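Local atomic coordinates of FKBP-type peptidyl-prolyl cis-trans isomerase FkpA (PDB entry 1Q6I), a protein that catalyses the cis-trans isomerization of proline peptide bonds in the periplasm of Escherichia coli and acts as a protein-folding chaperone. Residues A[191-196]-A[211-216]; A[172-177]-A[197-202]. All blocks are in the same frame, centred on the assembly; numbering follows the deposited sequence.

Contact 1 of 2, residues A[191-196]-A[211-216]; sequences KLVIPP and NSTLVF. With FK5 (8-deethyl-8-[but-3-enyl]-ascomycin), chain C.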
ATOM      1  N   LYS A 191      -3.081 -32.849 -29.710  1.00 23.69           N
ATOM      2  CA  LYS A 191      -3.236 -31.410 -29.685  1.00 24.10           C
ATOM      3  C   LYS A 191      -4.615 -31.160 -29.121  1.00 24.68           C
ATOM      4  O   LYS A 191      -5.599 -31.706 -29.597  1.00 24.85           O
ATOM      5  CB  LYS A 191      -3.081 -30.832 -31.077  1.00 23.10           C
ATOM      6  CG  LYS A 191      -3.407 -29.331 -31.217  1.00 26.05           C
ATOM      7  CD  LYS A 191      -2.843 -28.777 -32.550  1.00 28.89           C
ATOM      8  CE  LYS A 191      -3.373 -27.400 -32.911  1.00 32.36           C
ATOM      9  NZ  LYS A 191      -2.629 -26.890 -34.091  1.00 34.01           N
ATOM     10  N   LEU A 192      -4.685 -30.346 -28.085  1.00 24.67           N
ATOM     11  CA  LEU A 192      -5.950 -30.052 -27.458  1.00 25.22           C
ATOM     12  C   LEU A 192      -6.271 -28.590 -27.696  1.00 24.55           C
ATOM     13  O   LEU A 192      -5.444 -27.736 -27.475  1.00 25.54           O
ATOM     14  CB  LEU A 192      -5.885 -30.338 -25.953  1.00 26.66           C
ATOM     15  CG  LEU A 192      -5.516 -31.738 -25.419  1.00 29.65           C
ATOM     16  CD1 LEU A 192      -5.672 -31.767 -23.887  1.00 31.19           C
ATOM     17  CD2 LEU A 192      -6.385 -32.831 -25.983  1.00 29.82           C
ATOM     18  N   VAL A 193      -7.483 -28.329 -28.164  1.00 24.75           N
ATOM     19  CA  VAL A 193      -7.979 -26.985 -28.402  1.00 24.69           C
ATOM     20  C   VAL A 193      -9.191 -26.844 -27.493  1.00 23.91           C
ATOM     21  O   VAL A 193     -10.273 -27.371 -27.771  1.00 21.51           O
ATOM     22  CB  VAL A 193      -8.282 -26.794 -29.864  1.00 24.27           C
ATOM     23  CG1 VAL A 193      -9.062 -25.510 -30.131  1.00 24.18           C
ATOM     24  CG2 VAL A 193      -6.975 -26.784 -30.593  1.00 24.61           C
ATOM     25  N   ILE A 194      -8.959 -26.148 -26.380  1.00 23.90           N
ATOM     26  CA  ILE A 194      -9.882 -26.154 -25.257  1.00 23.46           C
ATOM     27  C   ILE A 194     -10.651 -24.869 -25.107  1.00 24.18           C
ATOM     28  O   ILE A 194     -10.066 -23.802 -24.940  1.00 24.35           O
ATOM     29  CB  ILE A 194      -9.100 -26.462 -23.958  1.00 24.64           C
ATOM     30  CG1 ILE A 194      -8.202 -27.702 -24.120  1.00 25.28           C
ATOM     31  CG2 ILE A 194     -10.041 -26.666 -22.776  1.00 23.14           C
ATOM     32  CD1 ILE A 194      -7.265 -28.004 -22.860  1.00 24.61           C
ATOM     33  N   PRO A 195     -11.976 -24.980 -25.172  1.00 24.52           N
ATOM     34  CA  PRO A 195     -12.866 -23.857 -24.892  1.00 26.06           C
ATOM     35  C   PRO A 195     -12.713 -23.364 -23.461  1.00 25.70           C
ATOM     36  O   PRO A 195     -12.427 -24.171 -22.566  1.00 24.07           O
ATOM     37  CB  PRO A 195     -14.279 -24.438 -25.029  1.00 26.18           C
ATOM     38  CG  PRO A 195     -14.156 -25.747 -25.587  1.00 26.84           C
ATOM     39  CD  PRO A 195     -12.713 -26.195 -25.538  1.00 24.95           C
ATOM     40  N   PRO A 196     -12.915 -22.064 -23.261  1.00 24.63           N
ATOM     41  CA  PRO A 196     -12.786 -21.452 -21.930  1.00 24.93           C
ATOM     42  C   PRO A 196     -13.579 -22.151 -20.877  1.00 24.69           C
ATOM     43  O   PRO A 196     -13.131 -22.201 -19.744  1.00 23.33           O
ATOM     44  CB  PRO A 196     -13.361 -20.028 -22.115  1.00 24.98           C
ATOM     45  CG  PRO A 196     -13.747 -19.871 -23.554  1.00 23.74           C
ATOM     46  CD  PRO A 196     -13.259 -21.083 -24.301  1.00 24.79           C
ATOM     47  N   ASN A 211     -12.186 -15.692 -20.901  1.00 23.20           N
ATOM     48  CA  ASN A 211     -12.742 -16.538 -21.938  1.00 22.56           C
ATOM     49  C   ASN A 211     -11.744 -16.888 -23.025  1.00 22.77           C
ATOM     50  O   ASN A 211     -12.053 -16.843 -24.202  1.00 23.58           O
ATOM     51  CB  ASN A 211     -13.954 -15.873 -22.551  1.00 22.42           C
ATOM     52  CG  ASN A 211     -15.172 -16.031 -21.709  1.00 21.94           C
ATOM     53  OD1 ASN A 211     -15.235 -16.929 -20.879  1.00 23.54           O
ATOM     54  ND2 ASN A 211     -16.162 -15.180 -21.926  1.00 19.17           N
ATOM     55  N   SER A 212     -10.537 -17.236 -22.641  1.00 22.51           N
ATOM     56  CA  SER A 212      -9.560 -17.603 -23.643  1.00 23.80           C
ATOM     57  C   SER A 212      -9.654 -19.067 -24.073  1.00 23.09           C
ATOM     58  O   SER A 212      -9.765 -19.972 -23.246  1.00 23.35           O
ATOM     59  CB  SER A 212      -8.162 -17.299 -23.143  1.00 23.86           C
ATOM     60  OG  SER A 212      -7.964 -15.896 -23.125  1.00 27.77           O
ATOM     61  N   THR A 213      -9.642 -19.303 -25.380  1.00 23.32           N
ATOM     62  CA  THR A 213      -9.542 -20.674 -25.856  1.00 23.04           C
ATOM     63  C   THR A 213      -8.049 -21.057 -25.756  1.00 23.83           C
ATOM     64  O   THR A 213      -7.191 -20.280 -26.187  1.00 20.99           O
ATOM     65  CB  THR A 213     -10.063 -20.813 -27.295  1.00 22.29           C
ATOM     66  OG1 THR A 213     -11.508 -20.857 -27.306  1.00 20.58           O
ATOM     67  CG2 THR A 213      -9.605 -22.192 -27.907  1.00 22.43           C
ATOM     68  N   LEU A 214      -7.725 -22.252 -25.232  1.00 23.98           N
ATOM     69  CA  LEU A 214      -6.312 -22.617 -25.132  1.00 23.61           C
ATOM     70  C   LEU A 214      -5.940 -23.731 -26.092  1.00 22.84           C
ATOM     71  O   LEU A 214      -6.686 -24.669 -26.261  1.00 22.28           O
ATOM     72  CB  LEU A 214      -5.946 -23.029 -23.708  1.00 23.78           C
ATOM     73  CG  LEU A 214      -6.493 -22.155 -22.589  1.00 24.35           C
ATOM     74  CD1 LEU A 214      -6.008 -22.747 -21.271  1.00 24.33           C
ATOM     75  CD2 LEU A 214      -6.072 -20.653 -22.733  1.00 23.52           C
ATOM     76  N   VAL A 215      -4.743 -23.630 -26.660  1.00 21.37           N
ATOM     77  CA  VAL A 215      -4.201 -24.613 -27.564  1.00 20.89           C
ATOM     78  C   VAL A 215      -3.032 -25.326 -26.858  1.00 23.51           C
ATOM     79  O   VAL A 215      -2.003 -24.717 -26.555  1.00 25.26           O
ATOM     80  CB  VAL A 215      -3.642 -23.908 -28.826  1.00 21.37           C
ATOM     81  CG1 VAL A 215      -2.971 -24.884 -29.809  1.00 21.69           C
ATOM     82  CG2 VAL A 215      -4.723 -23.114 -29.544  1.00 20.82           C
ATOM     83  N   PHE A 216      -3.155 -26.617 -26.595  1.00 24.74           N
ATOM     84  CA  PHE A 216      -2.040 -27.328 -25.990  1.00 24.28           C
ATOM     85  C   PHE A 216      -1.488 -28.417 -26.920  1.00 24.26           C
ATOM     86  O   PHE A 216      -2.258 -29.226 -27.475  1.00 23.86           O
ATOM     87  CB  PHE A 216      -2.521 -27.998 -24.717  1.00 24.52           C
ATOM     88  CG  PHE A 216      -2.703 -27.065 -23.564  1.00 25.51           C
ATOM     89  CD1 PHE A 216      -1.631 -26.696 -22.791  1.00 27.82           C
ATOM     90  CD2 PHE A 216      -3.946 -26.597 -23.232  1.00 26.09           C
ATOM     91  CE1 PHE A 216      -1.789 -25.863 -21.740  1.00 27.82           C
ATOM     92  CE2 PHE A 216      -4.103 -25.766 -22.192  1.00 26.96           C
ATOM     93  CZ  PHE A 216      -3.029 -25.403 -21.431  1.00 27.45           C
TER
HETATM   94  C1  FK5 C 301      -3.761 -27.252 -15.353  1.00 30.54           C
HETATM   95  C2  FK5 C 301      -3.283 -27.099 -16.776  1.00 30.59           C
HETATM   96  C3  FK5 C 301      -3.234 -28.202 -17.809  1.00 28.76           C
HETATM   97  C4  FK5 C 301      -2.115 -29.092 -17.342  1.00 27.83           C
HETATM   98  C5  FK5 C 301      -0.768 -28.356 -17.405  1.00 29.20           C
HETATM   99  C6  FK5 C 301      -0.795 -26.979 -16.728  1.00 30.42           C
HETATM  100  C8  FK5 C 301      -2.183 -25.068 -17.411  1.00 34.16           C
HETATM  101  C9  FK5 C 301      -1.074 -24.295 -17.617  1.00 37.77           C
HETATM  102  C10 FK5 C 301      -0.634 -23.300 -16.578  1.00 39.38           C
HETATM  103  C11 FK5 C 301      -1.727 -22.391 -16.000  1.00 39.30           C
HETATM  104  C12 FK5 C 301      -1.219 -21.602 -14.786  1.00 39.08           C
HETATM  105  C13 FK5 C 301      -0.465 -22.490 -13.811  1.00 39.56           C
HETATM  106  C14 FK5 C 301       0.578 -23.298 -14.545  1.00 40.88           C
HETATM  107  C15 FK5 C 301       1.367 -24.241 -13.636  1.00 40.93           C
HETATM  108  C16 FK5 C 301       2.690 -23.654 -13.197  1.00 42.36           C
HETATM  109  C17 FK5 C 301       2.763 -23.179 -11.751  1.00 42.14           C
HETATM  110  C18 FK5 C 301       1.610 -23.684 -10.864  1.00 42.45           C
HETATM  111  C19 FK5 C 301       1.962 -24.879  -9.983  1.00 40.86           C
HETATM  112  C20 FK5 C 301       1.195 -25.077  -8.746  1.00 40.57           C
HETATM  113  C21 FK5 C 301       0.758 -26.446  -8.313  1.00 39.83           C
HETATM  114  C22 FK5 C 301      -0.570 -26.850  -8.917  1.00 39.12           C
HETATM  115  C23 FK5 C 301      -0.630 -27.476 -10.281  1.00 37.47           C
HETATM  116  C24 FK5 C 301      -2.074 -27.621 -10.772  1.00 37.23           C
HETATM  117  C25 FK5 C 301      -1.989 -27.462 -12.276  1.00 35.86           C
HETATM  118  C26 FK5 C 301      -3.271 -27.293 -13.088  1.00 36.07           C
HETATM  119  C27 FK5 C 301      -4.067 -26.285 -12.380  1.00 33.90           C
HETATM  120  C28 FK5 C 301      -5.267 -26.759 -11.731  1.00 33.47           C
HETATM  121  C29 FK5 C 301      -6.267 -25.828 -11.162  1.00 31.51           C
HETATM  122  C30 FK5 C 301      -7.449 -25.696 -12.111  1.00 32.18           C
HETATM  123  C31 FK5 C 301      -8.585 -24.899 -11.464  1.00 31.30           C
HETATM  124  C32 FK5 C 301      -8.944 -25.581 -10.171  1.00 31.40           C
HETATM  125  C33 FK5 C 301      -7.759 -25.595  -9.224  1.00 31.66           C
HETATM  126  C34 FK5 C 301      -6.684 -26.451  -9.846  1.00 30.99           C
HETATM  127  C35 FK5 C 301      -2.274 -21.426 -17.029  1.00 38.43           C
HETATM  128  C36 FK5 C 301       2.855 -21.656 -11.808  1.00 41.93           C
HETATM  129  C37 FK5 C 301       3.033 -25.870 -10.333  1.00 40.60           C
HETATM  130  C38 FK5 C 301       0.736 -26.452  -6.786  1.00 41.00           C
HETATM  131  C39 FK5 C 301       1.643 -27.552  -6.276  1.00 41.60           C
HETATM  132  C40 FK5 C 301       2.544 -27.292  -5.146  1.00 41.66           C
HETATM  133  C41 FK5 C 301      -1.326 -28.724 -12.767  1.00 37.38           C
HETATM  134  C42 FK5 C 301      -3.617 -24.857 -12.383  1.00 35.54           C
HETATM  135  C43 FK5 C 301      -0.592 -20.911 -12.021  1.00 43.31           C
HETATM  136  C44 FK5 C 301       2.655 -26.240 -13.877  1.00 43.41           C
HETATM  137  C45 FK5 C 301     -10.023 -23.694 -12.953  1.00 30.57           C
HETATM  138  N7  FK5 C 301      -2.093 -26.308 -16.996  1.00 31.58           N
HETATM  139  O1  FK5 C 301      -2.999 -26.863 -14.443  1.00 33.07           O
HETATM  140  O2  FK5 C 301      -4.965 -27.900 -15.049  1.00 31.54           O
HETATM  141  O3  FK5 C 301      -3.416 -24.500 -17.631  1.00 37.93           O
HETATM  142  O4  FK5 C 301      -0.313 -24.441 -18.780  1.00 38.33           O
HETATM  143  O5  FK5 C 301      -0.117 -24.072 -15.503  1.00 40.41           O
HETATM  144  O6  FK5 C 301       0.350 -22.507 -17.293  1.00 37.81           O
HETATM  145  O7  FK5 C 301       0.210 -21.752 -12.824  1.00 43.55           O
HETATM  146  O8  FK5 C 301       1.641 -25.401 -14.374  1.00 42.10           O
HETATM  147  O9  FK5 C 301      -1.792 -26.696  -8.265  1.00 38.78           O
HETATM  148  O10 FK5 C 301      -2.600 -28.890 -10.489  1.00 35.21           O
HETATM  149  O11 FK5 C 301      -9.733 -24.901 -12.282  1.00 31.94           O
HETATM  150  O12 FK5 C 301     -10.029 -24.950  -9.559  1.00 33.33           O

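Contact 2 of 2, residues A[172-177]-A[197-202]; sequences GVIPGW and ELAYGK. With FK5 (8-deethyl-8-[but-3-enyl]-ascomycin), chain C.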
ATOM      1  N   GLY A 172      -7.048 -33.792 -11.234  1.00 21.17           N
ATOM      2  CA  GLY A 172      -6.730 -32.555 -10.556  1.00 21.26           C
ATOM      3  C   GLY A 172      -6.537 -31.352 -11.469  1.00 21.71           C
ATOM      4  O   GLY A 172      -6.329 -30.234 -10.972  1.00 24.56           O
ATOM      5  N   VAL A 173      -6.632 -31.565 -12.781  1.00 20.44           N
ATOM      6  CA  VAL A 173      -6.389 -30.519 -13.780  1.00 22.08           C
ATOM      7  C   VAL A 173      -7.663 -29.973 -14.470  1.00 23.10           C
ATOM      8  O   VAL A 173      -8.778 -30.431 -14.205  1.00 24.12           O
ATOM      9  CB  VAL A 173      -5.402 -31.038 -14.854  1.00 21.79           C
ATOM     10  CG1 VAL A 173      -4.030 -31.287 -14.226  1.00 23.96           C
ATOM     11  CG2 VAL A 173      -5.925 -32.278 -15.527  1.00 22.89           C
ATOM     12  N   ILE A 174      -7.532 -28.975 -15.328  1.00 22.94           N
ATOM     13  CA  ILE A 174      -8.746 -28.467 -16.013  1.00 22.76           C
ATOM     14  C   ILE A 174      -9.432 -29.560 -16.865  1.00 21.76           C
ATOM     15  O   ILE A 174      -8.773 -30.469 -17.426  1.00 23.37           O
ATOM     16  CB  ILE A 174      -8.438 -27.238 -16.865  1.00 23.39           C
ATOM     17  CG1 ILE A 174      -7.278 -27.497 -17.799  1.00 24.76           C
ATOM     18  CG2 ILE A 174      -8.045 -26.079 -15.999  1.00 24.48           C
ATOM     19  CD1 ILE A 174      -7.275 -26.569 -18.903  1.00 26.99           C
ATOM     20  N   PRO A 175     -10.743 -29.494 -16.964  1.00 21.20           N
ATOM     21  CA  PRO A 175     -11.509 -30.593 -17.595  1.00 20.79           C
ATOM     22  C   PRO A 175     -11.084 -30.966 -19.013  1.00 22.48           C
ATOM     23  O   PRO A 175     -11.127 -32.154 -19.380  1.00 21.63           O
ATOM     24  CB  PRO A 175     -12.972 -30.131 -17.509  1.00 19.09           C
ATOM     25  CG  PRO A 175     -12.967 -28.979 -16.468  1.00 21.34           C
ATOM     26  CD  PRO A 175     -11.606 -28.447 -16.375  1.00 20.53           C
ATOM     27  N   GLY A 176     -10.687 -29.977 -19.811  1.00 23.33           N
ATOM     28  CA  GLY A 176     -10.248 -30.284 -21.171  1.00 24.86           C
ATOM     29  C   GLY A 176      -9.053 -31.232 -21.197  1.00 24.30           C
ATOM     30  O   GLY A 176      -8.853 -31.994 -22.155  1.00 24.97           O
ATOM     31  N   TRP A 177      -8.210 -31.175 -20.177  1.00 25.50           N
ATOM     32  CA  TRP A 177      -7.079 -32.098 -20.125  1.00 24.74           C
ATOM     33  C   TRP A 177      -7.575 -33.414 -19.524  1.00 23.67           C
ATOM     34  O   TRP A 177      -7.193 -34.473 -19.963  1.00 24.57           O
ATOM     35  CB  TRP A 177      -5.938 -31.568 -19.243  1.00 25.69           C
ATOM     36  CG  TRP A 177      -4.963 -30.704 -19.893  1.00 26.43           C
ATOM     37  CD1 TRP A 177      -5.165 -29.443 -20.360  1.00 24.10           C
ATOM     38  CD2 TRP A 177      -3.588 -31.002 -20.121  1.00 26.35           C
ATOM     39  NE1 TRP A 177      -3.997 -28.945 -20.879  1.00 24.52           N
ATOM     40  CE2 TRP A 177      -3.011 -29.874 -20.736  1.00 25.65           C
ATOM     41  CE3 TRP A 177      -2.778 -32.104 -19.839  1.00 29.87           C
ATOM     42  CZ2 TRP A 177      -1.672 -29.824 -21.116  1.00 29.56           C
ATOM     43  CZ3 TRP A 177      -1.437 -32.058 -20.171  1.00 29.77           C
ATOM     44  CH2 TRP A 177      -0.892 -30.923 -20.818  1.00 29.97           C
ATOM     45  N   GLU A 197     -14.744 -22.691 -21.218  1.00 26.63           N
ATOM     46  CA  GLU A 197     -15.559 -23.315 -20.182  1.00 28.81           C
ATOM     47  C   GLU A 197     -14.996 -24.639 -19.721  1.00 28.35           C
ATOM     48  O   GLU A 197     -15.462 -25.171 -18.738  1.00 29.15           O
ATOM     49  CB  GLU A 197     -17.026 -23.476 -20.595  1.00 31.22           C
ATOM     50  CG  GLU A 197     -17.237 -23.662 -22.080  1.00 36.04           C
ATOM     51  CD  GLU A 197     -17.125 -22.344 -22.860  1.00 38.28           C
ATOM     52  OE1 GLU A 197     -17.814 -21.355 -22.491  1.00 36.81           O
ATOM     53  OE2 GLU A 197     -16.346 -22.310 -23.836  1.00 37.04           O
ATOM     54  N   LEU A 198     -14.046 -25.202 -20.459  1.00 26.82           N
ATOM     55  CA  LEU A 198     -13.368 -26.401 -19.999  1.00 27.72           C
ATOM     56  C   LEU A 198     -11.970 -26.003 -19.506  1.00 26.21           C
ATOM     57  O   LEU A 198     -11.149 -26.853 -19.178  1.00 26.63           O
ATOM     58  CB  LEU A 198     -13.273 -27.473 -21.111  1.00 28.41           C
ATOM     59  CG  LEU A 198     -14.637 -27.944 -21.671  1.00 29.52           C
ATOM     60  CD1 LEU A 198     -14.450 -28.963 -22.796  1.00 28.46           C
ATOM     61  CD2 LEU A 198     -15.601 -28.495 -20.601  1.00 29.90           C
ATOM     62  N   ALA A 199     -11.737 -24.703 -19.422  1.00 24.79           N
ATOM     63  CA  ALA A 199     -10.467 -24.155 -18.975  1.00 24.14           C
ATOM     64  C   ALA A 199     -10.602 -23.152 -17.820  1.00 22.42           C
ATOM     65  O   ALA A 199     -11.057 -23.529 -16.745  1.00 21.54           O
ATOM     66  CB  ALA A 199      -9.703 -23.575 -20.170  1.00 24.30           C
ATOM     67  N   TYR A 200     -10.209 -21.893 -18.013  1.00 23.30           N
ATOM     68  CA  TYR A 200     -10.247 -20.889 -16.925  1.00 23.21           C
ATOM     69  C   TYR A 200     -11.404 -19.897 -17.022  1.00 23.06           C
ATOM     70  O   TYR A 200     -11.481 -18.911 -16.276  1.00 19.86           O
ATOM     71  CB  TYR A 200      -8.893 -20.161 -16.845  1.00 24.41           C
ATOM     72  CG  TYR A 200      -7.796 -21.163 -16.509  1.00 25.29           C
ATOM     73  CD1 TYR A 200      -7.623 -21.618 -15.220  1.00 25.10           C
ATOM     74  CD2 TYR A 200      -6.998 -21.688 -17.500  1.00 23.97           C
ATOM     75  CE1 TYR A 200      -6.616 -22.556 -14.930  1.00 27.21           C
ATOM     76  CE2 TYR A 200      -6.022 -22.610 -17.237  1.00 25.54           C
ATOM     77  CZ  TYR A 200      -5.826 -23.042 -15.957  1.00 27.14           C
ATOM     78  OH  TYR A 200      -4.865 -23.992 -15.725  1.00 29.84           O
ATOM     79  N   GLY A 201     -12.304 -20.165 -17.962  1.00 22.72           N
ATOM     80  CA  GLY A 201     -13.567 -19.448 -18.029  1.00 22.41           C
ATOM     81  C   GLY A 201     -13.465 -17.968 -18.272  1.00 23.41           C
ATOM     82  O   GLY A 201     -12.486 -17.479 -18.825  1.00 23.85           O
ATOM     83  N   LYS A 202     -14.495 -17.255 -17.852  1.00 25.14           N
ATOM     84  CA  LYS A 202     -14.579 -15.814 -18.046  1.00 27.73           C
ATOM     85  C   LYS A 202     -13.553 -15.011 -17.247  1.00 28.38           C
ATOM     86  O   LYS A 202     -13.114 -13.966 -17.712  1.00 29.89           O
ATOM     87  CB  LYS A 202     -15.997 -15.344 -17.715  1.00 28.88           C
ATOM     88  CG  LYS A 202     -16.279 -13.867 -17.999  1.00 31.47           C
ATOM     89  CD  LYS A 202     -17.800 -13.592 -18.108  1.00 31.85           C
ATOM     90  CE  LYS A 202     -18.145 -12.190 -17.706  1.00 32.14           C
ATOM     91  NZ  LYS A 202     -19.591 -11.873 -17.969  1.00 34.40           N
TER
HETATM   92  C1  FK5 C 301      -3.761 -27.252 -15.353  1.00 30.54           C
HETATM   93  C2  FK5 C 301      -3.283 -27.099 -16.776  1.00 30.59           C
HETATM   94  C3  FK5 C 301      -3.234 -28.202 -17.809  1.00 28.76           C
HETATM   95  C4  FK5 C 301      -2.115 -29.092 -17.342  1.00 27.83           C
HETATM   96  C5  FK5 C 301      -0.768 -28.356 -17.405  1.00 29.20           C
HETATM   97  C6  FK5 C 301      -0.795 -26.979 -16.728  1.00 30.42           C
HETATM   98  C8  FK5 C 301      -2.183 -25.068 -17.411  1.00 34.16           C
HETATM   99  C9  FK5 C 301      -1.074 -24.295 -17.617  1.00 37.77           C
HETATM  100  C10 FK5 C 301      -0.634 -23.300 -16.578  1.00 39.38           C
HETATM  101  C11 FK5 C 301      -1.727 -22.391 -16.000  1.00 39.30           C
HETATM  102  C12 FK5 C 301      -1.219 -21.602 -14.786  1.00 39.08           C
HETATM  103  C13 FK5 C 301      -0.465 -22.490 -13.811  1.00 39.56           C
HETATM  104  C14 FK5 C 301       0.578 -23.298 -14.545  1.00 40.88           C
HETATM  105  C15 FK5 C 301       1.367 -24.241 -13.636  1.00 40.93           C
HETATM  106  C16 FK5 C 301       2.690 -23.654 -13.197  1.00 42.36           C
HETATM  107  C17 FK5 C 301       2.763 -23.179 -11.751  1.00 42.14           C
HETATM  108  C18 FK5 C 301       1.610 -23.684 -10.864  1.00 42.45           C
HETATM  109  C19 FK5 C 301       1.962 -24.879  -9.983  1.00 40.86           C
HETATM  110  C20 FK5 C 301       1.195 -25.077  -8.746  1.00 40.57           C
HETATM  111  C21 FK5 C 301       0.758 -26.446  -8.313  1.00 39.83           C
HETATM  112  C22 FK5 C 301      -0.570 -26.850  -8.917  1.00 39.12           C
HETATM  113  C23 FK5 C 301      -0.630 -27.476 -10.281  1.00 37.47           C
HETATM  114  C24 FK5 C 301      -2.074 -27.621 -10.772  1.00 37.23           C
HETATM  115  C25 FK5 C 301      -1.989 -27.462 -12.276  1.00 35.86           C
HETATM  116  C26 FK5 C 301      -3.271 -27.293 -13.088  1.00 36.07           C
HETATM  117  C27 FK5 C 301      -4.067 -26.285 -12.380  1.00 33.90           C
HETATM  118  C28 FK5 C 301      -5.267 -26.759 -11.731  1.00 33.47           C
HETATM  119  C29 FK5 C 301      -6.267 -25.828 -11.162  1.00 31.51           C
HETATM  120  C30 FK5 C 301      -7.449 -25.696 -12.111  1.00 32.18           C
HETATM  121  C31 FK5 C 301      -8.585 -24.899 -11.464  1.00 31.30           C
HETATM  122  C32 FK5 C 301      -8.944 -25.581 -10.171  1.00 31.40           C
HETATM  123  C33 FK5 C 301      -7.759 -25.595  -9.224  1.00 31.66           C
HETATM  124  C34 FK5 C 301      -6.684 -26.451  -9.846  1.00 30.99           C
HETATM  125  C35 FK5 C 301      -2.274 -21.426 -17.029  1.00 38.43           C
HETATM  126  C36 FK5 C 301       2.855 -21.656 -11.808  1.00 41.93           C
HETATM  127  C37 FK5 C 301       3.033 -25.870 -10.333  1.00 40.60           C
HETATM  128  C38 FK5 C 301       0.736 -26.452  -6.786  1.00 41.00           C
HETATM  129  C39 FK5 C 301       1.643 -27.552  -6.276  1.00 41.60           C
HETATM  130  C40 FK5 C 301       2.544 -27.292  -5.146  1.00 41.66           C
HETATM  131  C41 FK5 C 301      -1.326 -28.724 -12.767  1.00 37.38           C
HETATM  132  C42 FK5 C 301      -3.617 -24.857 -12.383  1.00 35.54           C
HETATM  133  C43 FK5 C 301      -0.592 -20.911 -12.021  1.00 43.31           C
HETATM  134  C44 FK5 C 301       2.655 -26.240 -13.877  1.00 43.41           C
HETATM  135  C45 FK5 C 301     -10.023 -23.694 -12.953  1.00 30.57           C
HETATM  136  N7  FK5 C 301      -2.093 -26.308 -16.996  1.00 31.58           N
HETATM  137  O1  FK5 C 301      -2.999 -26.863 -14.443  1.00 33.07           O
HETATM  138  O2  FK5 C 301      -4.965 -27.900 -15.049  1.00 31.54           O
HETATM  139  O3  FK5 C 301      -3.416 -24.500 -17.631  1.00 37.93           O
HETATM  140  O4  FK5 C 301      -0.313 -24.441 -18.780  1.00 38.33           O
HETATM  141  O5  FK5 C 301      -0.117 -24.072 -15.503  1.00 40.41           O
HETATM  142  O6  FK5 C 301       0.350 -22.507 -17.293  1.00 37.81           O
HETATM  143  O7  FK5 C 301       0.210 -21.752 -12.824  1.00 43.55           O
HETATM  144  O8  FK5 C 301       1.641 -25.401 -14.374  1.00 42.10           O
HETATM  145  O9  FK5 C 301      -1.792 -26.696  -8.265  1.00 38.78           O
HETATM  146  O10 FK5 C 301      -2.600 -28.890 -10.489  1.00 35.21           O
HETATM  147  O11 FK5 C 301      -9.733 -24.901 -12.282  1.00 31.94           O
HETATM  148  O12 FK5 C 301     -10.029 -24.950  -9.559  1.00 33.33           O

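Contact 1 of 2, residues A[191-196]-A[211-216]
I194 and F216 meet because CG1 of I194 and CG of F216 both stand anti to their own carbonyl carbons (chi1 -50° and -76°), while the extended end of the isoleucine carries CD1 to the phenylalanine. CD1 of I194 lies 3.6 Å from CD2 of F216 and approaches the ring obliquely. The backbones pair as antiparallel strands through three successive bridges. The pairs L192-F216 and I194-L214 are hydrogen-bonded, each by two N-H...O bonds, and the bond from I194 N to L214 O, 2.7 Å long, is almost straight at 178°. Between them V193 and V215 form the non-hydrogen-bonded pair, their CA atoms 4.5 Å apart. Alternation puts L192, I194, L214 and F216 on one face of the sheet and V193 and V215 on the other, where V215 also packs on Y106 of helix 70-111. Past the last bridge the chains stay close: CG2 of T213 rests 3.4 Å from I194 O, and the ring of P196 sets its CG 3.5 Å from N211 O. T213 OG1 itself is hydrogen-bonded to R107. The F216 ring meets W177 edge-to-face and F156 with the planes at about a right angle, and its own edge points at the bound macrolide, CE1 being 3.6 Å from FK5 O4 in the ring plane. Cutting F216 back to an alanine would leave the backbone pairing but would probably open a gap beside CD1 of I194, and take from W177 one of its edge-to-face partners and from FK5 O4 the ring edge beside it. Strand 189-194 paired with strand 214-223 belongs to the antiparallel sheet of the FKBP fold, which curves round the short helix, here 175-180, with the ligand in an aromatic-lined pocket between them.

Contact 2 of 2, residues A[172-177]-A[197-202]
I174, the N-cap residue of helix 175-180, is the bump of this contact, and the loop 197-202 supplies the hollow; together they form one wall of the FKBP ligand pocket. The isoleucine branches fill two separate places. CG2 sits over the face of the Y200 ring, 4.2 Å from its centroid and 27° off the normal, a CH-pi contact in which the two side chains cross at about a right angle. CG1 takes the crowded position between backbone N and carbonyl carbon (chi1 52°), and from there CD1 reaches the backbone of the bend, 4.0 Å from A199 CA, with the A199 methyl beside it. The P175 ring lies against the peptide of L198, its CD 3.3 Å from L198 O. G176 N donates to that same oxygen, a 3.2 Å bond with the donor tilted 15° from the carbonyl plane. L198 O thus accepts one N-H and has carbons of P175 and I174 packed round it.

FK5 lies against I174, W177 and Y200. W177 presents one indole face to it as a floor, C3 of the macrolide lying 3.2 Å above its plane and offset toward the rim, while Y146 meets the indole edge-to-face. Two polar grips add to this fit. I174 N donates to FK5 O2 over 2.8 Å. Y200 OH hydrogen-bonds to FK5 O3, but at 2.4 Å the separation is very short and its exact length doubtful; O3 lies at the edge of the tyrosine ring and close to its plane.

How the contacts relate
Contact 1 is part of the sheet that backs the pocket, and contact 2 is the loop and helix-start wall packed beside it; their centres lie about 9 Å apart. Segment 197-202 continues directly from 191-196, and the loop returns to 211-216. Two probable backbone hydrogen bonds hold that return, P196 O to G201 N and N211 N to G201 O, each 2.8 Å. Inside the pocket the two contacts meet where F216 CD2 comes 3.3 Å from W177 NE1. Both touch FK5, which is also hydrogen-bonded to D157 OD2, outside either contact.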